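Local coordinates for gala protein type 1, 3 or 4 (Legionella pneumophila subsp. pneumophila, PDB 4XA9), which is a leucine-rich-repeat effector that probably binds small GTPases and activates their GTP hydrolysis, and forms a complex with the N-terminal domain of RavJ, at residues V64-S70 with E89-T95; S175-I180 with A197-S202. Where two conformers were deposited one is given. Numbering follows the deposited sequence.

Contact 1 (V64-S70 with E89-T95)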
loop_
_atom_site.group_PDB
_atom_site.type_symbol
_atom_site.label_atom_id
_atom_site.label_comp_id
_atom_site.label_asym_id
_atom_site.label_seq_id
_atom_site.Cartn_x
_atom_site.Cartn_y
_atom_site.Cartn_z
ATOM N N VAL A 64 -17.046 18.488 10.089
ATOM C CA VAL A 64 -17.930 17.570 10.805
ATOM C C VAL A 64 -19.321 18.148 11.059
ATOM O O VAL A 64 -19.467 19.307 11.471
ATOM C CB VAL A 64 -17.277 17.132 12.127
ATOM C CG1 VAL A 64 -18.290 16.475 13.051
ATOM C CG2 VAL A 64 -16.128 16.162 11.826
ATOM N N ASN A 65 -20.336 17.331 10.766
ATOM C CA ASN A 65 -21.744 17.688 10.949
ATOM C C ASN A 65 -22.176 18.907 10.130
ATOM O O ASN A 65 -23.109 19.616 10.504
ATOM C CB ASN A 65 -22.036 17.909 12.438
ATOM C CG ASN A 65 -21.998 16.612 13.226
ATOM O OD1 ASN A 65 -22.516 15.593 12.773
ATOM N ND2 ASN A 65 -21.354 16.634 14.391
ATOM N N LYS A 66 -21.502 19.130 9.004
ATOM C CA LYS A 66 -21.874 20.195 8.074
ATOM C C LYS A 66 -22.735 19.653 6.942
ATOM O O LYS A 66 -23.528 20.378 6.353
ATOM C CB LYS A 66 -20.627 20.863 7.482
ATOM C CG LYS A 66 -19.846 21.714 8.455
ATOM C CD LYS A 66 -20.437 23.110 8.530
ATOM C CE LYS A 66 -19.770 23.941 9.617
ATOM N NZ LYS A 66 -18.325 24.164 9.356
ATOM N N THR A 67 -22.546 18.376 6.632
ATOM C CA THR A 67 -23.118 17.771 5.434
ATOM C C THR A 67 -23.750 16.418 5.752
ATOM O O THR A 67 -23.656 15.933 6.877
ATOM C CB THR A 67 -22.045 17.560 4.341
ATOM O OG1 THR A 67 -21.218 16.444 4.692
ATOM C CG2 THR A 67 -21.166 18.799 4.190
ATOM N N SER A 68 -24.375 15.803 4.752
ATOM C CA SER A 68 -24.963 14.479 4.928
ATOM C C SER A 68 -24.070 13.387 4.333
ATOM O O SER A 68 -24.525 12.268 4.076
ATOM C CB SER A 68 -26.361 14.425 4.306
ATOM O OG SER A 68 -27.253 15.286 4.995
ATOM N N VAL A 69 -22.801 13.719 4.115
ATOM C CA VAL A 69 -21.822 12.740 3.654
ATOM C C VAL A 69 -21.728 11.580 4.643
ATOM O O VAL A 69 -21.507 11.792 5.836
ATOM C CB VAL A 69 -20.441 13.384 3.473
ATOM C CG1 VAL A 69 -19.347 12.316 3.414
ATOM C CG2 VAL A 69 -20.432 14.243 2.215
ATOM N N SER A 70 -21.922 10.360 4.153
ATOM C CA SER A 70 -21.926 9.178 5.018
ATOM C C SER A 70 -20.739 8.281 4.733
ATOM O O SER A 70 -20.417 7.384 5.512
ATOM C CB SER A 70 -23.211 8.378 4.837
ATOM O OG SER A 70 -23.220 7.751 3.569
ATOM N N GLU A 89 -17.335 12.361 16.241
ATOM C CA GLU A 89 -18.516 13.120 16.628
ATOM C C GLU A 89 -19.482 13.315 15.460
ATOM O O GLU A 89 -20.577 13.864 15.637
ATOM C CB GLU A 89 -18.115 14.491 17.184
ATOM C CG GLU A 89 -17.034 14.460 18.258
ATOM C CD GLU A 89 -17.494 13.803 19.542
ATOM O OE1 GLU A 89 -18.720 13.690 19.749
ATOM O OE2 GLU A 89 -16.625 13.398 20.345
ATOM N N ASP A 90 -19.085 12.888 14.265
ATOM C CA ASP A 90 -19.942 13.116 13.112
ATOM C C ASP A 90 -21.149 12.206 13.137
ATOM O O ASP A 90 -21.041 11.015 13.431
ATOM C CB ASP A 90 -19.194 12.932 11.798
ATOM C CG ASP A 90 -20.023 13.384 10.609
ATOM O OD1 ASP A 90 -19.976 14.586 10.261
ATOM O OD2 ASP A 90 -20.734 12.543 10.029
ATOM N N ASN A 91 -22.301 12.768 12.809
ATOM C CA ASN A 91 -23.547 12.036 12.963
ATOM C C ASN A 91 -24.080 11.397 11.677
ATOM O O ASN A 91 -25.166 10.815 11.683
ATOM C CB ASN A 91 -24.593 12.961 13.583
ATOM C CG ASN A 91 -24.212 13.391 14.992
ATOM O OD1 ASN A 91 -23.827 12.557 15.818
ATOM N ND2 ASN A 91 -24.305 14.684 15.274
ATOM N N HIS A 92 -23.308 11.464 10.592
ATOM C CA HIS A 92 -23.718 10.822 9.334
ATOM C C HIS A 92 -22.748 9.751 8.836
ATOM O O HIS A 92 -23.142 8.825 8.130
ATOM C CB HIS A 92 -23.897 11.867 8.238
ATOM C CG HIS A 92 -25.166 12.648 8.351
ATOM N ND1 HIS A 92 -25.227 13.879 8.966
ATOM C CD2 HIS A 92 -26.422 12.378 7.922
ATOM C CE1 HIS A 92 -26.466 14.334 8.913
ATOM N NE2 HIS A 92 -27.211 13.442 8.286
ATOM N N ILE A 93 -21.477 9.889 9.179
ATOM C CA ILE A 93 -20.461 8.994 8.633
ATOM C C ILE A 93 -20.601 7.577 9.195
ATOM O O ILE A 93 -20.638 7.375 10.409
ATOM C CB ILE A 93 -19.048 9.560 8.892
ATOM C CG1 ILE A 93 -18.854 10.835 8.056
ATOM C CG2 ILE A 93 -17.978 8.531 8.560
ATOM C CD1 ILE A 93 -17.535 11.544 8.281
ATOM N N THR A 94 -20.720 6.606 8.294
ATOM C CA THR A 94 -20.841 5.199 8.667
ATOM C C THR A 94 -19.695 4.393 8.059
ATOM O O THR A 94 -19.321 3.331 8.566
ATOM C CB THR A 94 -22.186 4.591 8.200
ATOM O OG1 THR A 94 -22.316 4.748 6.784
ATOM C CG2 THR A 94 -23.365 5.267 8.896
ATOM N N THR A 95 -19.157 4.899 6.952
ATOM C CA THR A 95 -17.999 4.295 6.290
ATOM C C THR A 95 -16.877 5.314 6.230
ATOM O O THR A 95 -17.026 6.370 5.616
ATOM C CB THR A 95 -18.332 3.813 4.863
ATOM O OG1 THR A 95 -19.276 2.738 4.931
ATOM C CG2 THR A 95 -17.077 3.322 4.151
HETATM O O HOH W 1 -22.714 14.757 9.541
HETATM O O HOH W 2 -20.402 13.871 7.440
#
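H92, S70 and N65 have the largest areas buried in the contact between two loops that each lead from a helix to the next strand. At the helix end, N65 hooks its amide side chain over the backbone of 89-91: its ND2 donates to E89 O (3.1 Å) and its OD1 accepts from N91 N (2.8 Å), while N65 N donates to D90 OD1 (2.8 Å). The other carboxylate oxygen of D90, OD2, takes up H92 N (2.8 Å) in an Asx turn and I93 N (2.9 Å) as well, which makes an Asx motif that bends the loop 89-95. In the middle, one face of the H92 ring packs against S68, whose CA sits 3.9 Å from the ring centroid in a CH-pi contact almost along the ring normal. Two waters fill the gap: one links T67 O, D90 OD1 and H92 ND1, the other bonds V69 O at 2.8 Å and reaches D90 OD2 weakly. At the strand end, S70 O receives both T94 N (2.9 Å) and T95 N (3.1 Å), so one carbonyl ties the start of strand 95-97 to the preceding repeat. T94 in turn makes backbone hydrogen bonds with I118 and T119, and S70 with T46. Such repeat-to-repeat bonding of equivalent helix-to-strand loops belongs to the leucine-rich-repeat solenoid.

Contact 2 (S175-I180 with A197-S202)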
loop_
_atom_site.group_PDB
_atom_site.type_symbol
_atom_site.label_atom_id
_atom_site.label_comp_id
_atom_site.label_asym_id
_atom_site.label_seq_id
_atom_site.Cartn_x
_atom_site.Cartn_y
_atom_site.Cartn_z
ATOM N N SER A 175 1.678 -13.369 14.827
ATOM C CA SER A 175 2.236 -14.718 14.745
ATOM C C SER A 175 1.127 -15.757 14.869
ATOM O O SER A 175 -0.049 -15.415 14.843
ATOM C CB SER A 175 3.288 -14.946 15.832
ATOM O OG SER A 175 2.675 -15.035 17.108
ATOM N N ASP A 176 1.515 -17.023 15.026
ATOM C CA ASP A 176 0.560 -18.122 15.150
ATOM C C ASP A 176 -0.374 -17.943 16.334
ATOM O O ASP A 176 -1.539 -18.324 16.269
ATOM C CB ASP A 176 1.289 -19.463 15.273
ATOM C CG ASP A 176 1.921 -19.908 13.967
ATOM O OD1 ASP A 176 1.270 -19.754 12.914
ATOM O OD2 ASP A 176 3.063 -20.418 13.993
ATOM N N ILE A 177 0.144 -17.361 17.412
ATOM C CA ILE A 177 -0.639 -17.105 18.616
ATOM C C ILE A 177 -1.885 -16.275 18.321
ATOM O O ILE A 177 -2.991 -16.601 18.762
ATOM C CB ILE A 177 0.195 -16.365 19.677
ATOM C CG1 ILE A 177 1.486 -17.130 19.974
ATOM C CG2 ILE A 177 -0.622 -16.139 20.942
ATOM C CD1 ILE A 177 1.259 -18.529 20.473
ATOM N N GLY A 178 -1.695 -15.190 17.581
ATOM C CA GLY A 178 -2.803 -14.322 17.228
ATOM C C GLY A 178 -3.696 -14.958 16.185
ATOM O O GLY A 178 -4.919 -14.885 16.272
ATOM N N ALA A 179 -3.077 -15.590 15.194
ATOM C CA ALA A 179 -3.821 -16.174 14.083
ATOM C C ALA A 179 -4.735 -17.297 14.560
ATOM O O ALA A 179 -5.866 -17.424 14.093
ATOM C CB ALA A 179 -2.866 -16.682 13.014
ATOM N N ILE A 180 -4.249 -18.103 15.498
ATOM C CA ILE A 180 -5.052 -19.195 16.035
ATOM C C ILE A 180 -6.307 -18.665 16.738
ATOM O O ILE A 180 -7.395 -19.222 16.580
ATOM C CB ILE A 180 -4.221 -20.079 16.991
ATOM C CG1 ILE A 180 -3.232 -20.916 16.179
ATOM C CG2 ILE A 180 -5.125 -21.008 17.800
ATOM C CD1 ILE A 180 -2.191 -21.646 17.009
ATOM N N ALA A 197 3.810 -13.372 10.468
ATOM C CA ALA A 197 4.721 -14.472 10.789
ATOM C C ALA A 197 3.952 -15.751 11.069
ATOM O O ALA A 197 4.263 -16.476 12.010
ATOM C CB ALA A 197 5.596 -14.119 11.983
ATOM N N ILE A 198 2.944 -16.023 10.255
ATOM C CA ILE A 198 2.070 -17.165 10.487
ATOM C C ILE A 198 2.639 -18.430 9.845
ATOM O O ILE A 198 3.142 -18.392 8.722
ATOM C CB ILE A 198 0.657 -16.860 9.962
ATOM C CG1 ILE A 198 0.107 -15.624 10.685
ATOM C CG2 ILE A 198 -0.272 -18.044 10.132
ATOM C CD1 ILE A 198 -1.244 -15.196 10.213
ATOM N N THR A 199 2.578 -19.549 10.563
ATOM C CA THR A 199 3.157 -20.793 10.049
ATOM C C THR A 199 2.105 -21.879 9.878
ATOM O O THR A 199 0.908 -21.623 10.012
ATOM C CB THR A 199 4.269 -21.342 10.971
ATOM O OG1 THR A 199 3.685 -21.868 12.172
ATOM C CG2 THR A 199 5.265 -20.245 11.322
ATOM N N ASP A 200 2.567 -23.094 9.587
ATOM C CA ASP A 200 1.690 -24.256 9.473
ATOM C C ASP A 200 0.926 -24.543 10.761
ATOM O O ASP A 200 -0.119 -25.183 10.732
ATOM C CB ASP A 200 2.493 -25.506 9.079
ATOM C CG ASP A 200 2.970 -25.466 7.645
ATOM O OD1 ASP A 200 2.429 -24.665 6.851
ATOM O OD2 ASP A 200 3.880 -26.246 7.305
ATOM N N LYS A 201 1.457 -24.080 11.888
ATOM C CA LYS A 201 0.813 -24.275 13.185
ATOM C C LYS A 201 -0.613 -23.711 13.255
ATOM O O LYS A 201 -1.450 -24.226 13.995
ATOM C CB LYS A 201 1.654 -23.637 14.294
ATOM C CG LYS A 201 2.239 -24.625 15.285
ATOM C CD LYS A 201 2.341 -24.013 16.676
ATOM C CE LYS A 201 0.965 -23.639 17.212
ATOM N NZ LYS A 201 1.015 -23.054 18.583
ATOM N N SER A 202 -0.890 -22.652 12.501
ATOM C CA SER A 202 -2.221 -22.051 12.548
ATOM C C SER A 202 -3.235 -22.773 11.678
ATOM O O SER A 202 -4.443 -22.602 11.859
ATOM C CB SER A 202 -2.171 -20.585 12.117
ATOM O OG SER A 202 -1.365 -19.815 12.987
#
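The D176 carboxylate, in the first turn of helix 176-184, overlaps the turn at T199-S202 and is held there by three hydrogen bonds. OD1 of D176 accepts from T199 N (2.7 Å) and from S202 OG (2.6 Å), and its OD2 receives T199 OG1 at a very short 2.4 Å. The same T199 OG1 accepts from K201 N (3.2 Å), an ST turn, so one hydroxyl both shapes its own turn and reaches the neighbouring helix. Next to this polar cluster the packing turns apolar. The methyl of A179 meets I198, with A179 CB 3.6 Å from I198 CD1, and also lies 3.5 Å (A179 CB) from S202 OG; one residue on, I180 CD1 touches the aliphatic part of K201 at CE (3.7 Å). Both A179 and I180 point their CA-to-CB bonds at 197-202, which presents this flank of the helix to the turn. S175 stands at the N-cap of helix 176-184, its OG accepting a weak bond from I177 N (3.5 Å), but that hydroxyl also bonds the OD2 of D152, whose OD1 takes G178 N. The OD2 of D152 thus meets S175 OG as the OD2 of D176 meets T199 OG1, and D200, through its bond to T223 OG1, extends the series. Asp-to-Ser/Thr links between equivalent positions of successive repeats, 24 residues apart, form a ladder along the convex, helical side of this leucine-rich-repeat horseshoe.

How the contacts relate
Contact 1 closes before contact 2 opens, and the two lie on opposite sides of the chain's centre, with centres 38 Å and nearest atoms about 24 Å apart; they do not touch. Both join neighbouring units of one leucine-rich-repeat solenoid, whose parallel strands, among them 71-73, 95-97, 166-168 and 190-192, form a single curved sheet. The junctions differ in place: contact 1 pairs loops that run from helix to strand, whereas contact 2 pairs a helix start with the following turn from strand to helix. Helices 104-113, 129-135 and 151-159 come between them. One joins repeats on the side where helices end, the other where a helix begins, far apart along the horseshoe.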